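Local structure of methyl-accepting/DNA response regulator (3D6W) at residues T82-S86 with F103-F109. The protein probably acts as a phosphorelay response regulator that binds DNA, and is seen here as its isolated C-terminal LytTR DNA-binding domain. Residues are numbered along the deposited sequence; the frame is centred on the assembly and turned at random.
Sequences TFLLS and FRKLLGF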
ATOM      1  N   THR A  82      16.252  -4.876  29.997  1.00 65.31           N
ATOM      2  CA  THR A  82      15.208  -4.099  29.315  1.00 63.25           C
ATOM      3  C   THR A  82      15.749  -3.465  28.023  1.00 62.65           C
ATOM      4  O   THR A  82      16.980  -3.431  27.786  1.00 62.99           O
ATOM      5  CB  THR A  82      14.729  -2.919  30.199  1.00 62.72           C
ATOM      6  OG1 THR A  82      15.854  -2.109  30.492  1.00 60.82           O
ATOM      7  CG2 THR A  82      14.099  -3.363  31.497  1.00 60.62           C
ATOM      8  N   PHE A  83      14.820  -2.940  27.200  1.00 60.99           N
ATOM      9  CA  PHE A  83      15.153  -2.021  26.089  1.00 58.92           C
ATOM     10  C   PHE A  83      14.460  -0.694  26.278  1.00 56.16           C
ATOM     11  O   PHE A  83      13.503  -0.556  27.019  1.00 54.69           O
ATOM     12  CB  PHE A  83      14.771  -2.595  24.714  1.00 59.27           C
ATOM     13  CG  PHE A  83      15.351  -3.964  24.430  1.00 59.80           C
ATOM     14  CD1 PHE A  83      16.684  -4.107  24.039  1.00 59.77           C
ATOM     15  CD2 PHE A  83      14.561  -5.114  24.540  1.00 60.92           C
ATOM     16  CE1 PHE A  83      17.219  -5.354  23.780  1.00 58.13           C
ATOM     17  CE2 PHE A  83      15.094  -6.366  24.263  1.00 59.35           C
ATOM     18  CZ  PHE A  83      16.427  -6.479  23.894  1.00 59.19           C
ATOM     19  N   LEU A  84      14.967   0.293  25.579  1.00 53.95           N
ATOM     20  CA  LEU A  84      14.337   1.571  25.541  1.00 53.17           C
ATOM     21  C   LEU A  84      14.226   1.892  24.071  1.00 51.78           C
ATOM     22  O   LEU A  84      15.201   1.706  23.320  1.00 52.43           O
ATOM     23  CB  LEU A  84      15.223   2.590  26.261  1.00 53.53           C
ATOM     24  CG  LEU A  84      14.665   3.888  26.730  1.00 53.39           C
ATOM     25  CD1 LEU A  84      13.235   3.693  27.292  1.00 52.65           C
ATOM     26  CD2 LEU A  84      15.684   4.474  27.763  1.00 53.10           C
ATOM     27  N   LEU A  85      13.031   2.318  23.653  1.00 49.78           N
ATOM     28  CA  LEU A  85      12.745   2.599  22.253  1.00 47.93           C
ATOM     29  C   LEU A  85      12.787   4.089  22.044  1.00 47.39           C
ATOM     30  O   LEU A  85      12.095   4.852  22.679  1.00 46.54           O
ATOM     31  CB  LEU A  85      11.364   2.048  21.842  1.00 47.12           C
ATOM     32  CG  LEU A  85      11.061   0.600  22.257  1.00 45.60           C
ATOM     33  CD1 LEU A  85       9.688   0.133  21.763  1.00 36.85           C
ATOM     34  CD2 LEU A  85      12.195  -0.318  21.819  1.00 43.69           C
ATOM     35  N   SER A  86      13.616   4.494  21.114  1.00 47.97           N
ATOM     36  CA  SER A  86      13.654   5.851  20.613  1.00 48.07           C
ATOM     37  C   SER A  86      12.643   5.959  19.491  1.00 45.91           C
ATOM     38  O   SER A  86      12.795   5.282  18.473  1.00 45.30           O
ATOM     39  CB  SER A  86      15.071   6.119  20.056  1.00 49.42           C
ATOM     40  OG  SER A  86      15.338   7.503  19.870  1.00 55.91           O
ATOM     41  N   PHE A 103       9.576  -9.409  22.870  1.00 58.87           N
ATOM     42  CA  PHE A 103       9.844  -8.299  21.969  1.00 58.44           C
ATOM     43  C   PHE A 103      10.971  -8.642  20.981  1.00 58.43           C
ATOM     44  O   PHE A 103      10.793  -8.524  19.794  1.00 57.76           O
ATOM     45  CB  PHE A 103      10.157  -7.017  22.765  1.00 57.19           C
ATOM     46  CG  PHE A 103      10.373  -5.801  21.913  1.00 57.46           C
ATOM     47  CD1 PHE A 103       9.284  -5.060  21.439  1.00 58.39           C
ATOM     48  CD2 PHE A 103      11.643  -5.403  21.559  1.00 54.61           C
ATOM     49  CE1 PHE A 103       9.463  -3.942  20.680  1.00 54.93           C
ATOM     50  CE2 PHE A 103      11.847  -4.291  20.789  1.00 53.26           C
ATOM     51  CZ  PHE A 103      10.759  -3.541  20.358  1.00 55.72           C
ATOM     52  N   ARG A 104      12.133  -9.057  21.462  1.00 59.22           N
ATOM     53  CA  ARG A 104      13.258  -9.286  20.556  1.00 60.00           C
ATOM     54  C   ARG A 104      13.070 -10.492  19.638  1.00 60.47           C
ATOM     55  O   ARG A 104      13.547 -10.495  18.506  1.00 59.73           O
ATOM     56  CB  ARG A 104      14.574  -9.384  21.329  1.00 59.80           C
ATOM     57  CG  ARG A 104      14.853 -10.716  21.953  1.00 59.77           C
ATOM     58  CD  ARG A 104      16.123 -10.714  22.770  1.00 59.52           C
ATOM     59  NE  ARG A 104      17.254 -10.256  21.977  1.00 59.77           N
ATOM     60  CZ  ARG A 104      18.383  -9.735  22.455  1.00 60.33           C
ATOM     61  NH1 ARG A 104      18.584  -9.581  23.751  1.00 61.97           N
ATOM     62  NH2 ARG A 104      19.315  -9.329  21.618  1.00 62.23           N
ATOM     63  N   LYS A 105      12.358 -11.508  20.130  1.00 62.10           N
ATOM     64  CA  LYS A 105      12.025 -12.688  19.321  1.00 63.34           C
ATOM     65  C   LYS A 105      11.150 -12.320  18.098  1.00 62.97           C
ATOM     66  O   LYS A 105      11.444 -12.711  16.974  1.00 62.68           O
ATOM     67  CB  LYS A 105      11.335 -13.771  20.175  1.00 64.24           C
ATOM     68  CG  LYS A 105      12.268 -14.880  20.684  1.00 66.61           C
ATOM     69  CD  LYS A 105      11.614 -15.698  21.864  1.00 68.13           C
ATOM     70  CE  LYS A 105      12.279 -17.103  22.186  1.00 70.28           C
ATOM     71  NZ  LYS A 105      11.684 -18.325  21.442  1.00 70.83           N
ATOM     72  N   LEU A 106      10.086 -11.567  18.349  1.00 62.79           N
ATOM     73  CA  LEU A 106       9.178 -11.110  17.320  1.00 63.04           C
ATOM     74  C   LEU A 106       9.837 -10.193  16.321  1.00 62.22           C
ATOM     75  O   LEU A 106       9.444 -10.174  15.158  1.00 62.09           O
ATOM     76  CB  LEU A 106       7.934 -10.433  17.927  1.00 62.74           C
ATOM     77  CG  LEU A 106       6.770 -11.422  18.005  1.00 64.99           C
ATOM     78  CD1 LEU A 106       7.195 -12.791  18.631  1.00 67.46           C
ATOM     79  CD2 LEU A 106       5.567 -10.879  18.738  1.00 64.48           C
ATOM     80  N   LEU A 107      10.808  -9.419  16.770  1.00 61.85           N
ATOM     81  CA  LEU A 107      11.495  -8.457  15.911  1.00 61.64           C
ATOM     82  C   LEU A 107      12.769  -9.053  15.291  1.00 60.91           C
ATOM     83  O   LEU A 107      13.383  -8.457  14.418  1.00 60.53           O
ATOM     84  CB  LEU A 107      11.787  -7.154  16.685  1.00 61.95           C
ATOM     85  CG  LEU A 107      10.692  -6.080  16.574  1.00 65.01           C
ATOM     86  CD1 LEU A 107       9.541  -6.287  17.553  1.00 66.58           C
ATOM     87  CD2 LEU A 107      11.267  -4.729  16.805  1.00 62.97           C
ATOM     88  N   GLY A 108      13.171 -10.223  15.759  1.00 61.07           N
ATOM     89  CA  GLY A 108      14.239 -10.979  15.143  1.00 61.13           C
ATOM     90  C   GLY A 108      15.666 -10.545  15.423  1.00 61.63           C
ATOM     91  O   GLY A 108      16.489 -10.682  14.513  1.00 62.09           O
ATOM     92  N   PHE A 109      15.979 -10.081  16.654  1.00 60.70           N
ATOM     93  CA  PHE A 109      17.358  -9.648  17.012  1.00 60.08           C
ATOM     94  C   PHE A 109      17.943 -10.207  18.319  1.00 59.62           C
ATOM     95  O   PHE A 109      17.219 -10.895  19.038  1.00 61.02           O
ATOM     96  CB  PHE A 109      17.453  -8.137  17.000  1.00 59.83           C
ATOM     97  CG  PHE A 109      16.693  -7.456  18.100  1.00 58.91           C
ATOM     98  CD1 PHE A 109      17.307  -7.143  19.286  1.00 57.22           C
ATOM     99  CD2 PHE A 109      15.384  -7.081  17.921  1.00 57.96           C
ATOM    100  CE1 PHE A 109      16.628  -6.499  20.262  1.00 59.48           C
ATOM    101  CE2 PHE A 109      14.701  -6.440  18.916  1.00 57.93           C
ATOM    102  CZ  PHE A 109      15.320  -6.137  20.077  1.00 59.32           C
TER
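Phe-83, at the start of strand 83-87, reaches across to the last turn of the C-terminal helix and covers more of this interface than any other residue. Phe-109 turns its edge onto one face of that ring, a T-shaped pair with centroids 5.3 Å apart and planes at 69°. At the ring's edge sits Arg-104, its NH1 3.8 Å from Phe-83 CZ, while its NE donates a hydrogen bond to Phe-109 O (3.0 Å). A Schellman motif with Gly-108 at C′ ends the helix and turns the chain back, bringing Phe-109 to Phe-83. Phe-103, the residue before Arg-104, packs against both strand side chains: its CD2 lies 4.2 Å from Phe-83 CD2 and its CZ 3.8 Å from Leu-85 CD2. No hydrogen bond links the two segments; aromatic and aliphatic packing holds them together, with the Arg-104 guanidinium at the edge of the Phe-83 ring. Trp-13 of the second subunit packs against Phe-109 and Arg-104. Phe-103 also touches Ile-59 and Cys-61, so helix 100-107 bridges strand 58-62 of the five-stranded sheet and the three-stranded sheet of the LytTR domain.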